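Local coordinates for uncharacterized protein (Staphylococcus aureus subsp. aureus, PDB 4H0A) that is of unknown function but belongs to the CAP family of cysteine-rich secretory proteins and carries a CAP-associated N-terminal region as well as its CAP domain, at residues A[57-62]-A[70-75]; A[105-110]-A[167-172]; A[133-138]-A[183-188]; A[234-239]-A[310-315]. All coordinates share one frame; numbering follows the deposited sequence.

Followed from the N terminus, the chain first meets interaction 1, in its CAP-associated N-terminal part, which closes a short loop: the hairpin of strands 61-65 and 69-76 at the margin of the seven-stranded sheet. Interaction 2 then joins the loop 105-110 to strand 166-172 of that same sheet. Before it closes, residues 133-138 open interaction 3, which ends at 183-188, so these two cross; interaction 3 completes a separate three-stranded sheet. Interaction 4 follows in series within the CAP part of the chain, where it closes a loop of 70 residues between helix 229-242 and the hairpin of strands 306-312 and 315-322. Interactions 1 and 2 touch one common ethanediol.

Interaction 1: residues A[57-62]-A[70-75]; sequences GQADRV and KNYVFK. With EDO (1,2-ethanediol), chain C; EDO (1,2-ethanediol), chain E.
A59 and V62 each set a methyl group on an aromatic ring of strand 69-76, where residues 57-62 lead into a beta hairpin. A59 CB lies over a face of F74, 3.9 Å from the ring centroid, and G57 O meets the edge of the same ring in its plane. V62 CG1, placed anti to the backbone N (chi1 179°), lies 3.9 Å from the centroid of Y72, over its face. V62 CG2 presses on Y72 CD2 at 3.5 Å. Between the backbones, D60 N donates to V73 O (2.8 Å), and V73 N donates to R61 O (2.9 Å). With V62 and Y72 on one face of the sheet, R61 and V73 run side by side on the other, V73 CG2 lying over the guanidinium 3.6 Å from NH2 of R61. Whereas V73 and F74 are buried, D60 and K75 lie on the solvent side: D60 OD2 accepts K75 N at 2.9 Å, but the lysine amine lies well away from that carboxylate. Instead, E211 of helix 201-219 forms salt bridges with both R61 and K75. The chemistry implies that D60 extends the backbone bonding of the hairpin, while the two basic side chains tie it to the neighbouring helix.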
loop_
_atom_site.group_PDB
_atom_site.type_symbol
_atom_site.label_atom_id
_atom_site.label_comp_id
_atom_site.label_asym_id
_atom_site.label_seq_id
_atom_site.Cartn_x
_atom_site.Cartn_y
_atom_site.Cartn_z
ATOM N N GLY A 57 -0.638 -18.721 13.931
ATOM C CA GLY A 57 0.366 -18.562 14.965
ATOM C C GLY A 57 0.610 -17.073 15.143
ATOM O O GLY A 57 -0.098 -16.237 14.574
ATOM N N GLN A 58 1.651 -16.730 15.866
ATOM C CA GLN A 58 1.936 -15.341 16.184
ATOM C C GLN A 58 2.360 -14.531 14.953
ATOM O O GLN A 58 3.060 -15.038 14.081
ATOM C CB GLN A 58 3.037 -15.283 17.248
ATOM C CG GLN A 58 2.633 -15.956 18.580
ATOM C CD GLN A 58 1.585 -15.177 19.348
ATOM O OE1 GLN A 58 1.715 -13.974 19.556
ATOM N NE2 GLN A 58 0.538 -15.842 19.827
ATOM N N ALA A 59 1.941 -13.266 14.897
ATOM C CA ALA A 59 2.297 -12.372 13.800
ATOM C C ALA A 59 3.801 -12.131 13.772
ATOM O O ALA A 59 4.483 -12.253 14.795
ATOM C CB ALA A 59 1.556 -11.047 13.931
ATOM N N ASP A 60 4.317 -11.804 12.591
ATOM C CA ASP A 60 5.745 -11.545 12.413
ATOM C C ASP A 60 6.144 -10.208 13.023
ATOM O O ASP A 60 7.242 -10.073 13.553
ATOM C CB ASP A 60 6.094 -11.563 10.916
ATOM C CG ASP A 60 5.904 -12.946 10.314
ATOM O OD1 ASP A 60 6.622 -13.876 10.728
ATOM O OD2 ASP A 60 4.983 -13.114 9.496
ATOM N N ARG A 61 5.236 -9.240 12.952
ATOM C CA ARG A 61 5.452 -7.868 13.375
ATOM C C ARG A 61 4.131 -7.298 13.887
ATOM O O ARG A 61 3.112 -7.527 13.234
ATOM C CB ARG A 61 5.906 -7.118 12.088
ATOM C CG ARG A 61 6.654 -5.854 12.262
ATOM C CD ARG A 61 7.486 -5.466 11.057
ATOM N NE ARG A 61 6.780 -5.482 9.762
ATOM C CZ ARG A 61 6.325 -4.425 9.087
ATOM N NH1 ARG A 61 6.405 -3.207 9.607
ATOM N NH2 ARG A 61 5.777 -4.582 7.885
ATOM N N VAL A 62 4.123 -6.582 15.028
ATOM C CA VAL A 62 2.915 -5.916 15.553
ATOM C C VAL A 62 3.329 -4.528 15.961
ATOM O O VAL A 62 4.299 -4.403 16.703
ATOM C CB VAL A 62 2.252 -6.659 16.737
ATOM C CG1 VAL A 62 1.022 -5.896 17.257
ATOM C CG2 VAL A 62 1.889 -8.094 16.347
ATOM N N LYS A 70 -3.701 -0.702 15.283
ATOM C CA LYS A 70 -2.548 -1.591 15.442
ATOM C C LYS A 70 -2.452 -2.468 14.217
ATOM O O LYS A 70 -3.478 -2.987 13.772
ATOM C CB LYS A 70 -2.685 -2.449 16.708
ATOM C CG LYS A 70 -1.887 -1.982 17.894
ATOM C CD LYS A 70 -1.678 -3.151 18.848
ATOM C CE LYS A 70 -1.436 -2.711 20.257
ATOM N NZ LYS A 70 -1.822 -3.764 21.225
ATOM N N ASN A 71 -1.248 -2.625 13.648
ATOM C CA ASN A 71 -1.069 -3.476 12.473
ATOM C C ASN A 71 -0.381 -4.764 12.854
ATOM O O ASN A 71 0.522 -4.749 13.682
ATOM C CB ASN A 71 -0.270 -2.758 11.383
ATOM C CG ASN A 71 -1.123 -2.027 10.371
ATOM O OD1 ASN A 71 -2.339 -2.080 10.410
ATOM N ND2 ASN A 71 -0.516 -1.317 9.454
ATOM N N TYR A 72 -0.841 -5.884 12.275
ATOM C CA TYR A 72 -0.275 -7.221 12.456
ATOM C C TYR A 72 0.167 -7.681 11.105
ATOM O O TYR A 72 -0.652 -7.656 10.183
ATOM C CB TYR A 72 -1.320 -8.201 13.025
ATOM C CG TYR A 72 -1.728 -7.928 14.449
ATOM C CD1 TYR A 72 -2.531 -6.838 14.768
ATOM C CD2 TYR A 72 -1.375 -8.804 15.474
ATOM C CE1 TYR A 72 -2.888 -6.567 16.088
ATOM C CE2 TYR A 72 -1.750 -8.559 16.793
ATOM C CZ TYR A 72 -2.492 -7.428 17.095
ATOM O OH TYR A 72 -2.879 -7.183 18.383
ATOM N N VAL A 73 1.423 -8.109 10.954
ATOM C CA VAL A 73 1.862 -8.581 9.649
ATOM C C VAL A 73 2.054 -10.076 9.741
ATOM O O VAL A 73 2.746 -10.551 10.643
ATOM C CB VAL A 73 3.133 -7.851 9.166
ATOM C CG1 VAL A 73 3.577 -8.358 7.787
ATOM C CG2 VAL A 73 2.891 -6.343 9.139
ATOM N N PHE A 74 1.434 -10.825 8.814
ATOM C CA PHE A 74 1.576 -12.275 8.731
ATOM C C PHE A 74 2.109 -12.600 7.359
ATOM O O PHE A 74 1.506 -12.183 6.370
ATOM C CB PHE A 74 0.233 -12.985 8.942
ATOM C CG PHE A 74 -0.427 -12.760 10.267
ATOM C CD1 PHE A 74 -1.311 -11.701 10.450
ATOM C CD2 PHE A 74 -0.225 -13.644 11.321
ATOM C CE1 PHE A 74 -1.962 -11.522 11.667
ATOM C CE2 PHE A 74 -0.886 -13.467 12.533
ATOM C CZ PHE A 74 -1.750 -12.409 12.700
ATOM N N LYS A 75 3.213 -13.330 7.269
ATOM C CA LYS A 75 3.722 -13.640 5.939
ATOM C C LYS A 75 4.452 -14.951 5.881
ATOM O O LYS A 75 4.991 -15.430 6.871
ATOM C CB LYS A 75 4.648 -12.525 5.454
ATOM C CG LYS A 75 5.806 -12.223 6.368
ATOM C CD LYS A 75 6.732 -11.173 5.796
ATOM C CE LYS A 75 8.027 -11.124 6.579
ATOM N NZ LYS A 75 9.022 -10.225 5.950
HETATM C C1 EDO C . -2.275 -1.246 5.379
HETATM O O1 EDO C . -3.419 -1.916 4.879
HETATM C C2 EDO C . -2.759 -0.561 6.684
HETATM O O2 EDO C . -1.721 0.194 7.263
HETATM C C1 EDO E . 1.305 -17.554 7.847
HETATM O O1 EDO E . 2.189 -16.684 8.516
HETATM C C2 EDO E . 0.357 -16.730 6.966
HETATM O O2 EDO E . -0.408 -17.631 6.186
#

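Interaction 2: residues A[105-110]-A[167-172]; sequences LKIGQH and LSVRFL. With EDO (1,2-ethanediol), chain C.
A type II turn, K106 to Q109, carries I107 onto the classic beta bulge of strand 166-172, where L167 and S168 both face Y158. The touching atom is I107 CD1: it lies 3.7 Å from L167 O and equally near CA of S168. A second bend in the side chain (chi2 -52°) turns CD1 to this place, and V100 and V102 also touch I107. Further along the strand, L105 CD1 meets both methyls of V169, with CG2 of V169 at 3.8 Å. No hydrogen bond joins the two segments, yet the turn is well held: Q109 N donates to K106 O at 3.1 Å, and Q109 OE1 accepts K106 N at 2.8 Å, the donor tilted slightly from the amide carbonyl plane. G108 and Q109 also bond through their backbones to V166, the first residue of the strand. The whole is a type II turn with a glycine of positive phi, G108, at its third position, bonded to the start of a strand that carries a classic bulge.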
loop_
_atom_site.group_PDB
_atom_site.type_symbol
_atom_site.label_atom_id
_atom_site.label_comp_id
_atom_site.label_asym_id
_atom_site.label_seq_id
_atom_site.Cartn_x
_atom_site.Cartn_y
_atom_site.Cartn_z
ATOM N N LEU A 105 -12.790 -12.260 -5.455
ATOM C CA LEU A 105 -11.716 -11.933 -6.384
ATOM C C LEU A 105 -10.633 -13.010 -6.340
ATOM O O LEU A 105 -10.708 -13.930 -5.525
ATOM C CB LEU A 105 -11.137 -10.556 -6.022
ATOM C CG LEU A 105 -12.214 -9.451 -5.965
ATOM C CD1 LEU A 105 -11.808 -8.351 -5.096
ATOM C CD2 LEU A 105 -12.562 -8.957 -7.345
ATOM N N LYS A 106 -9.660 -12.921 -7.251
ATOM C CA LYS A 106 -8.512 -13.823 -7.289
ATOM C C LYS A 106 -7.298 -13.057 -7.737
ATOM O O LYS A 106 -7.363 -12.381 -8.760
ATOM C CB LYS A 106 -8.741 -15.021 -8.235
ATOM C CG LYS A 106 -9.819 -15.988 -7.782
ATOM C CD LYS A 106 -9.976 -17.166 -8.738
ATOM C CE LYS A 106 -11.245 -17.952 -8.494
ATOM N NZ LYS A 106 -11.249 -18.629 -7.168
ATOM N N ILE A 107 -6.173 -13.199 -7.027
ATOM C CA ILE A 107 -4.922 -12.566 -7.449
ATOM C C ILE A 107 -4.561 -13.140 -8.827
ATOM O O ILE A 107 -4.591 -14.357 -9.000
ATOM C CB ILE A 107 -3.768 -12.798 -6.419
ATOM C CG1 ILE A 107 -4.100 -12.241 -5.000
ATOM C CG2 ILE A 107 -2.445 -12.225 -6.945
ATOM C CD1 ILE A 107 -4.542 -10.838 -4.939
ATOM N N GLY A 108 -4.258 -12.270 -9.779
ATOM C CA GLY A 108 -3.904 -12.675 -11.136
ATOM C C GLY A 108 -5.065 -12.721 -12.112
ATOM O O GLY A 108 -4.833 -12.931 -13.303
ATOM N N GLN A 109 -6.318 -12.526 -11.660
ATOM C CA GLN A 109 -7.446 -12.549 -12.597
ATOM C C GLN A 109 -7.444 -11.290 -13.450
ATOM O O GLN A 109 -6.903 -10.270 -13.015
ATOM C CB GLN A 109 -8.796 -12.670 -11.858
ATOM C CG GLN A 109 -9.312 -11.391 -11.206
ATOM C CD GLN A 109 -10.698 -11.591 -10.673
ATOM O OE1 GLN A 109 -10.899 -11.819 -9.492
ATOM N NE2 GLN A 109 -11.682 -11.543 -11.540
ATOM N N HIS A 110 -8.113 -11.332 -14.614
ATOM C CA HIS A 110 -8.248 -10.146 -15.456
ATOM C C HIS A 110 -9.139 -9.146 -14.736
ATOM O O HIS A 110 -10.222 -9.521 -14.288
ATOM C CB HIS A 110 -8.840 -10.493 -16.834
ATOM C CG HIS A 110 -7.955 -11.380 -17.646
ATOM N ND1 HIS A 110 -6.666 -11.003 -17.974
ATOM C CD2 HIS A 110 -8.205 -12.599 -18.176
ATOM C CE1 HIS A 110 -6.163 -12.010 -18.669
ATOM N NE2 HIS A 110 -7.056 -12.991 -18.820
ATOM N N LEU A 167 -3.567 -7.416 -8.581
ATOM C CA LEU A 167 -2.292 -7.548 -7.876
ATOM C C LEU A 167 -2.483 -7.850 -6.408
ATOM O O LEU A 167 -1.707 -8.600 -5.811
ATOM C CB LEU A 167 -1.502 -6.237 -7.994
ATOM C CG LEU A 167 -1.144 -5.789 -9.411
ATOM C CD1 LEU A 167 -0.712 -4.339 -9.409
ATOM C CD2 LEU A 167 -0.069 -6.690 -10.015
ATOM N N SER A 168 -3.470 -7.200 -5.803
ATOM C CA SER A 168 -3.717 -7.313 -4.374
ATOM C C SER A 168 -5.119 -6.819 -4.063
ATOM O O SER A 168 -5.741 -6.167 -4.906
ATOM C CB SER A 168 -2.677 -6.480 -3.619
ATOM O OG SER A 168 -2.639 -5.140 -4.079
ATOM N N VAL A 169 -5.640 -7.165 -2.890
ATOM C CA VAL A 169 -6.967 -6.713 -2.458
ATOM C C VAL A 169 -6.883 -6.273 -1.015
ATOM O O VAL A 169 -6.229 -6.941 -0.211
ATOM C CB VAL A 169 -8.061 -7.800 -2.625
ATOM C CG1 VAL A 169 -9.431 -7.277 -2.174
ATOM C CG2 VAL A 169 -8.118 -8.315 -4.063
ATOM N N ARG A 170 -7.556 -5.171 -0.673
ATOM C CA ARG A 170 -7.665 -4.741 0.711
ATOM C C ARG A 170 -9.126 -4.720 1.068
ATOM O O ARG A 170 -9.873 -3.947 0.468
ATOM C CB ARG A 170 -7.022 -3.369 0.987
ATOM C CG ARG A 170 -7.345 -2.847 2.411
ATOM C CD ARG A 170 -6.326 -1.853 2.908
ATOM N NE ARG A 170 -6.325 -0.633 2.104
ATOM C CZ ARG A 170 -5.386 0.307 2.162
ATOM N NH1 ARG A 170 -4.369 0.192 3.012
ATOM N NH2 ARG A 170 -5.462 1.376 1.382
ATOM N N PHE A 171 -9.550 -5.589 2.005
ATOM C CA PHE A 171 -10.924 -5.567 2.512
ATOM C C PHE A 171 -10.900 -4.675 3.732
ATOM O O PHE A 171 -9.996 -4.838 4.557
ATOM C CB PHE A 171 -11.433 -6.968 2.843
ATOM C CG PHE A 171 -11.762 -7.796 1.625
ATOM C CD1 PHE A 171 -10.809 -8.620 1.050
ATOM C CD2 PHE A 171 -13.051 -7.808 1.098
ATOM C CE1 PHE A 171 -11.127 -9.420 -0.047
ATOM C CE2 PHE A 171 -13.366 -8.608 0.003
ATOM C CZ PHE A 171 -12.402 -9.406 -0.566
ATOM N N LEU A 172 -11.837 -3.726 3.861
ATOM C CA LEU A 172 -11.817 -2.823 5.013
ATOM C C LEU A 172 -13.187 -2.227 5.314
ATOM O O LEU A 172 -14.078 -2.231 4.468
ATOM C CB LEU A 172 -10.777 -1.692 4.819
ATOM C CG LEU A 172 -11.088 -0.532 3.838
ATOM C CD1 LEU A 172 -9.909 0.428 3.775
ATOM C CD2 LEU A 172 -11.400 -1.040 2.424
HETATM C C1 EDO C . -2.275 -1.246 5.379
HETATM O O1 EDO C . -3.419 -1.916 4.879
HETATM C C2 EDO C . -2.759 -0.561 6.684
HETATM O O2 EDO C . -1.721 0.194 7.263
#

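Interaction 3: residues A[133-138]-A[183-188]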
loop_
_atom_site.group_PDB
_atom_site.type_symbol
_atom_site.label_atom_id
_atom_site.label_comp_id
_atom_site.label_asym_id
_atom_site.label_seq_id
_atom_site.Cartn_x
_atom_site.Cartn_y
_atom_site.Cartn_z
ATOM N N TYR A 133 -19.337 10.937 4.105
ATOM C CA TYR A 133 -18.128 10.842 3.291
ATOM C C TYR A 133 -18.539 10.446 1.890
ATOM O O TYR A 133 -19.262 9.463 1.736
ATOM C CB TYR A 133 -17.148 9.812 3.865
ATOM C CG TYR A 133 -16.494 10.277 5.139
ATOM C CD1 TYR A 133 -17.097 10.068 6.369
ATOM C CD2 TYR A 133 -15.306 10.996 5.113
ATOM C CE1 TYR A 133 -16.519 10.530 7.547
ATOM C CE2 TYR A 133 -14.712 11.456 6.286
ATOM C CZ TYR A 133 -15.327 11.230 7.502
ATOM O OH TYR A 133 -14.739 11.685 8.659
ATOM N N GLU A 134 -18.139 11.221 0.878
ATOM C CA GLU A 134 -18.436 10.902 -0.518
ATOM C C GLU A 134 -17.159 11.031 -1.323
ATOM O O GLU A 134 -16.516 12.080 -1.273
ATOM C CB GLU A 134 -19.533 11.801 -1.081
ATOM C CG GLU A 134 -20.105 11.239 -2.370
ATOM C CD GLU A 134 -21.156 12.104 -3.031
ATOM O OE1 GLU A 134 -21.370 13.245 -2.564
ATOM O OE2 GLU A 134 -21.748 11.648 -4.036
ATOM N N PHE A 135 -16.761 9.960 -2.022
ATOM C CA PHE A 135 -15.529 9.960 -2.806
ATOM C C PHE A 135 -15.794 10.233 -4.271
ATOM O O PHE A 135 -16.768 9.727 -4.820
ATOM C CB PHE A 135 -14.803 8.615 -2.683
ATOM C CG PHE A 135 -14.199 8.352 -1.329
ATOM C CD1 PHE A 135 -13.219 9.189 -0.812
ATOM C CD2 PHE A 135 -14.548 7.224 -0.605
ATOM C CE1 PHE A 135 -12.614 8.910 0.411
ATOM C CE2 PHE A 135 -13.951 6.957 0.625
ATOM C CZ PHE A 135 -12.996 7.804 1.126
ATOM N N GLU A 136 -14.896 11.009 -4.903
ATOM C CA GLU A 136 -14.931 11.333 -6.335
ATOM C C GLU A 136 -13.881 10.453 -7.015
ATOM O O GLU A 136 -12.716 10.847 -7.070
ATOM C CB GLU A 136 -14.634 12.834 -6.545
ATOM C CG GLU A 136 -15.673 13.769 -5.947
ATOM C CD GLU A 136 -17.055 13.638 -6.553
ATOM O OE1 GLU A 136 -17.156 13.580 -7.800
ATOM O OE2 GLU A 136 -18.037 13.578 -5.781
ATOM N N LEU A 137 -14.263 9.236 -7.456
ATOM C CA LEU A 137 -13.299 8.298 -8.058
ATOM C C LEU A 137 -12.920 8.708 -9.492
ATOM O O LEU A 137 -13.795 8.778 -10.356
ATOM C CB LEU A 137 -13.804 6.835 -8.040
ATOM C CG LEU A 137 -13.233 5.980 -6.895
ATOM C CD1 LEU A 137 -13.858 6.351 -5.581
ATOM C CD2 LEU A 137 -13.409 4.493 -7.166
ATOM N N SER A 138 -11.607 8.958 -9.741
ATOM C CA SER A 138 -11.084 9.334 -11.066
ATOM C C SER A 138 -11.110 8.145 -12.029
ATOM O O SER A 138 -11.435 7.030 -11.616
ATOM C CB SER A 138 -9.657 9.879 -10.952
ATOM O OG SER A 138 -8.695 8.885 -10.630
ATOM N N TYR A 183 -9.136 8.188 -1.827
ATOM C CA TYR A 183 -9.667 8.866 -3.003
ATOM C C TYR A 183 -9.974 10.311 -2.658
ATOM O O TYR A 183 -10.067 10.675 -1.479
ATOM C CB TYR A 183 -10.932 8.163 -3.508
ATOM C CG TYR A 183 -10.810 6.660 -3.583
ATOM C CD1 TYR A 183 -10.226 6.045 -4.681
ATOM C CD2 TYR A 183 -11.267 5.851 -2.549
ATOM C CE1 TYR A 183 -10.102 4.661 -4.754
ATOM C CE2 TYR A 183 -11.149 4.465 -2.610
ATOM C CZ TYR A 183 -10.567 3.874 -3.716
ATOM O OH TYR A 183 -10.491 2.506 -3.781
ATOM N N GLN A 184 -10.117 11.140 -3.687
ATOM C CA GLN A 184 -10.443 12.547 -3.508
ATOM C C GLN A 184 -11.847 12.665 -2.935
ATOM O O GLN A 184 -12.759 11.984 -3.407
ATOM C CB GLN A 184 -10.341 13.300 -4.849
ATOM C CG GLN A 184 -10.436 14.820 -4.717
ATOM C CD GLN A 184 -10.267 15.522 -6.045
ATOM O OE1 GLN A 184 -10.393 14.926 -7.123
ATOM N NE2 GLN A 184 -10.002 16.820 -6.001
ATOM N N LEU A 185 -12.020 13.513 -1.916
ATOM C CA LEU A 185 -13.330 13.726 -1.308
ATOM C C LEU A 185 -14.088 14.800 -2.054
ATOM O O LEU A 185 -13.483 15.741 -2.567
ATOM C CB LEU A 185 -13.197 14.147 0.164
ATOM C CG LEU A 185 -12.803 13.072 1.161
ATOM C CD1 LEU A 185 -12.406 13.700 2.480
ATOM C CD2 LEU A 185 -13.944 12.087 1.390
ATOM N N ASN A 186 -15.420 14.694 -2.057
ATOM C CA ASN A 186 -16.281 15.700 -2.658
ATOM C C ASN A 186 -16.235 16.966 -1.787
ATOM O O ASN A 186 -15.951 16.869 -0.591
ATOM C CB ASN A 186 -17.705 15.153 -2.775
ATOM C CG ASN A 186 -18.662 16.022 -3.562
ATOM O OD1 ASN A 186 -18.282 17.002 -4.216
ATOM N ND2 ASN A 186 -19.929 15.655 -3.545
ATOM N N SER A 187 -16.496 18.145 -2.383
ATOM C CA SER A 187 -16.474 19.442 -1.684
ATOM C C SER A 187 -17.360 19.470 -0.418
ATOM O O SER A 187 -17.028 20.183 0.531
ATOM C CB SER A 187 -16.911 20.563 -2.624
ATOM O OG SER A 187 -18.205 20.322 -3.154
ATOM N N ASN A 188 -18.478 18.711 -0.409
ATOM C CA ASN A 188 -19.380 18.624 0.750
ATOM C C ASN A 188 -18.722 17.897 1.950
ATOM O O ASN A 188 -19.071 18.183 3.094
ATOM C CB ASN A 188 -20.715 17.933 0.376
ATOM C CG ASN A 188 -20.629 16.500 -0.139
ATOM O OD1 ASN A 188 -19.687 15.748 0.137
ATOM N ND2 ASN A 188 -21.650 16.069 -0.871
HETATM O O HOH W 1 -9.924 10.298 -6.436
#
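F135 and L185 oppose each other as an antiparallel, non-hydrogen-bonded pair with CA atoms 4.6 Å apart, flanked by bonds from N186 N to E134 O (2.9 Å) and from E136 N to Q184 O (2.8 Å). Beyond the second of these a water carries the ladder on, donating to E136 O and accepting from Q184 N. On one side of the pair E134 OE1 takes N186 ND2 at 3.0 Å from well above the carboxylate plane, and a weak bond from N188 ND2 at 3.3 Å reaches the same oxygen. With CG anti to the backbone N (chi1 -172°), the N186 side chain runs beside that of E134, pointing the same way. The short, weakly bonded strand 184-185, after helix 174-180, forms the margin of a small three-stranded antiparallel sheet by pairing with its middle strand, 131-136. On the other side, the edge of Y183 points into the face of F135 in a T-shaped pair, centroids 5.4 Å apart and planes at 67°. CD1 of L137 lies over a face of the Y183 ring, 3.9 Å from its centroid. Y183 OH is bonded in turn to Q145 O and Q156 NE2. L185 CD2 reaches F135 CE1 at 3.6 Å and also meets Y133 at the edge of its ring, while helix 174-180 touches Y133 through A178 and F135 through L177.

Interaction 4: residues A[234-239]-A[310-315]; sequences IASNNL and DVMRDY
The ring of Y315 receives L239 CD1 at a slant, 3.9 Å from its CG, and also meets the ring of Y277, the planes inclined at about 45°. The other flat group, the carboxylate of D310, presents OD2 to the backbone of S236, 3.4 Å from CA of that serine. L239 does most of the work: CD1 touches CB of Y315 at 3.7 Å, while CD2 meets CG of the selenomethionine M312 at only 3.4 Å, a tight fit between side chains running antiparallel past one another. Helix 234-239 passes strand 310-312 with axes 8.0 Å apart and inclined at 37°. A type II' turn from M312 to Y315 makes the hairpin whose arms both receive L239. V311 points away, toward helix 201-219, so helices flank the sheet on both sides, as in the alpha-beta-alpha sandwich of CAP domains. The chemistry implies a join made by close apolar packing, with the D310 carboxylate packed against S236 and L239 without a hydrogen bond across the segments.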
loop_
_atom_site.group_PDB
_atom_site.type_symbol
_atom_site.label_atom_id
_atom_site.label_comp_id
_atom_site.label_asym_id
_atom_site.label_seq_id
_atom_site.Cartn_x
_atom_site.Cartn_y
_atom_site.Cartn_z
ATOM N N ILE A 234 21.447 7.329 2.809
ATOM C CA ILE A 234 21.421 8.351 1.762
ATOM C C ILE A 234 19.969 8.841 1.577
ATOM O O ILE A 234 19.748 10.043 1.508
ATOM C CB ILE A 234 22.031 7.813 0.433
ATOM C CG1 ILE A 234 23.562 7.647 0.572
ATOM C CG2 ILE A 234 21.687 8.734 -0.753
ATOM C CD1 ILE A 234 24.210 6.719 -0.466
ATOM N N ALA A 235 18.991 7.913 1.528
ATOM C CA ALA A 235 17.568 8.256 1.373
ATOM C C ALA A 235 17.072 9.152 2.502
ATOM O O ALA A 235 16.353 10.116 2.245
ATOM C CB ALA A 235 16.718 6.993 1.329
ATOM N N SER A 236 17.469 8.842 3.743
ATOM C CA SER A 236 17.090 9.626 4.910
ATOM C C SER A 236 17.693 11.034 4.851
ATOM O O SER A 236 16.969 11.997 5.100
ATOM C CB SER A 236 17.512 8.911 6.192
ATOM O OG SER A 236 17.195 9.680 7.337
ATOM N N ASN A 237 18.995 11.160 4.516
ATOM C CA ASN A 237 19.644 12.475 4.381
ATOM C C ASN A 237 19.073 13.249 3.227
ATOM O O ASN A 237 18.861 14.457 3.354
ATOM C CB ASN A 237 21.164 12.349 4.180
ATOM C CG ASN A 237 21.930 12.234 5.458
ATOM O OD1 ASN A 237 21.457 12.621 6.525
ATOM N ND2 ASN A 237 23.140 11.712 5.390
ATOM N N ASN A 238 18.820 12.573 2.101
ATOM C CA ASN A 238 18.260 13.229 0.919
ATOM C C ASN A 238 16.873 13.763 1.244
ATOM O O ASN A 238 16.549 14.893 0.891
ATOM C CB ASN A 238 18.207 12.261 -0.273
ATOM C CG ASN A 238 17.944 12.901 -1.605
ATOM O OD1 ASN A 238 18.025 14.124 -1.777
ATOM N ND2 ASN A 238 17.676 12.073 -2.598
ATOM N N LEU A 239 16.095 12.988 1.995
ATOM C CA LEU A 239 14.751 13.402 2.372
ATOM C C LEU A 239 14.774 14.548 3.371
ATOM O O LEU A 239 14.024 15.512 3.214
ATOM C CB LEU A 239 13.988 12.214 2.961
ATOM C CG LEU A 239 12.490 12.363 3.070
ATOM C CD1 LEU A 239 11.897 12.805 1.742
ATOM C CD2 LEU A 239 11.861 11.047 3.488
ATOM N N ASP A 310 13.429 5.671 3.055
ATOM C CA ASP A 310 13.070 6.356 4.281
ATOM C C ASP A 310 11.618 6.793 4.214
ATOM O O ASP A 310 11.093 7.029 3.131
ATOM C CB ASP A 310 13.976 7.571 4.533
ATOM C CG ASP A 310 13.829 8.147 5.937
ATOM O OD1 ASP A 310 13.628 7.360 6.889
ATOM O OD2 ASP A 310 13.915 9.369 6.081
ATOM N N VAL A 311 10.966 6.828 5.373
ATOM C CA VAL A 311 9.601 7.320 5.524
ATOM C C VAL A 311 9.606 8.313 6.671
ATOM O O VAL A 311 9.958 7.925 7.778
ATOM C CB VAL A 311 8.579 6.175 5.775
ATOM C CG1 VAL A 311 7.166 6.739 5.988
ATOM C CG2 VAL A 311 8.605 5.163 4.635
HETATM N N MSE A 312 9.263 9.581 6.433
HETATM C CA MSE A 312 9.134 10.522 7.543
HETATM C C MSE A 312 7.971 11.437 7.276
HETATM O O MSE A 312 7.965 12.173 6.287
HETATM C CB MSE A 312 10.405 11.313 7.905
HETATM C CG MSE A 312 11.305 11.665 6.761
HETATM SE SE MSE A 312 12.764 12.848 7.376
HETATM C CE MSE A 312 13.566 11.684 8.768
ATOM N N ARG A 313 6.955 11.326 8.164
ATOM C CA ARG A 313 5.712 12.083 8.169
ATOM C C ARG A 313 4.949 11.814 6.859
ATOM O O ARG A 313 4.542 10.665 6.638
ATOM C CB ARG A 313 5.958 13.588 8.444
ATOM N N ASP A 314 4.838 12.818 5.971
ATOM C CA ASP A 314 4.087 12.719 4.729
ATOM C C ASP A 314 4.906 12.135 3.562
ATOM O O ASP A 314 4.302 11.779 2.549
ATOM C CB ASP A 314 3.572 14.129 4.362
ATOM C CG ASP A 314 2.328 14.546 5.126
ATOM O OD1 ASP A 314 2.084 13.988 6.222
ATOM O OD2 ASP A 314 1.605 15.445 4.634
ATOM N N TYR A 315 6.247 12.011 3.684
ATOM C CA TYR A 315 7.077 11.562 2.568
ATOM C C TYR A 315 7.528 10.095 2.624
ATOM O O TYR A 315 7.814 9.560 3.691
ATOM C CB TYR A 315 8.332 12.424 2.466
ATOM C CG TYR A 315 8.113 13.806 1.891
ATOM C CD1 TYR A 315 8.347 14.068 0.545
ATOM C CD2 TYR A 315 7.775 14.878 2.710
ATOM C CE1 TYR A 315 8.198 15.350 0.016
ATOM C CE2 TYR A 315 7.625 16.166 2.195
ATOM C CZ TYR A 315 7.845 16.401 0.846
ATOM O OH TYR A 315 7.686 17.660 0.304
#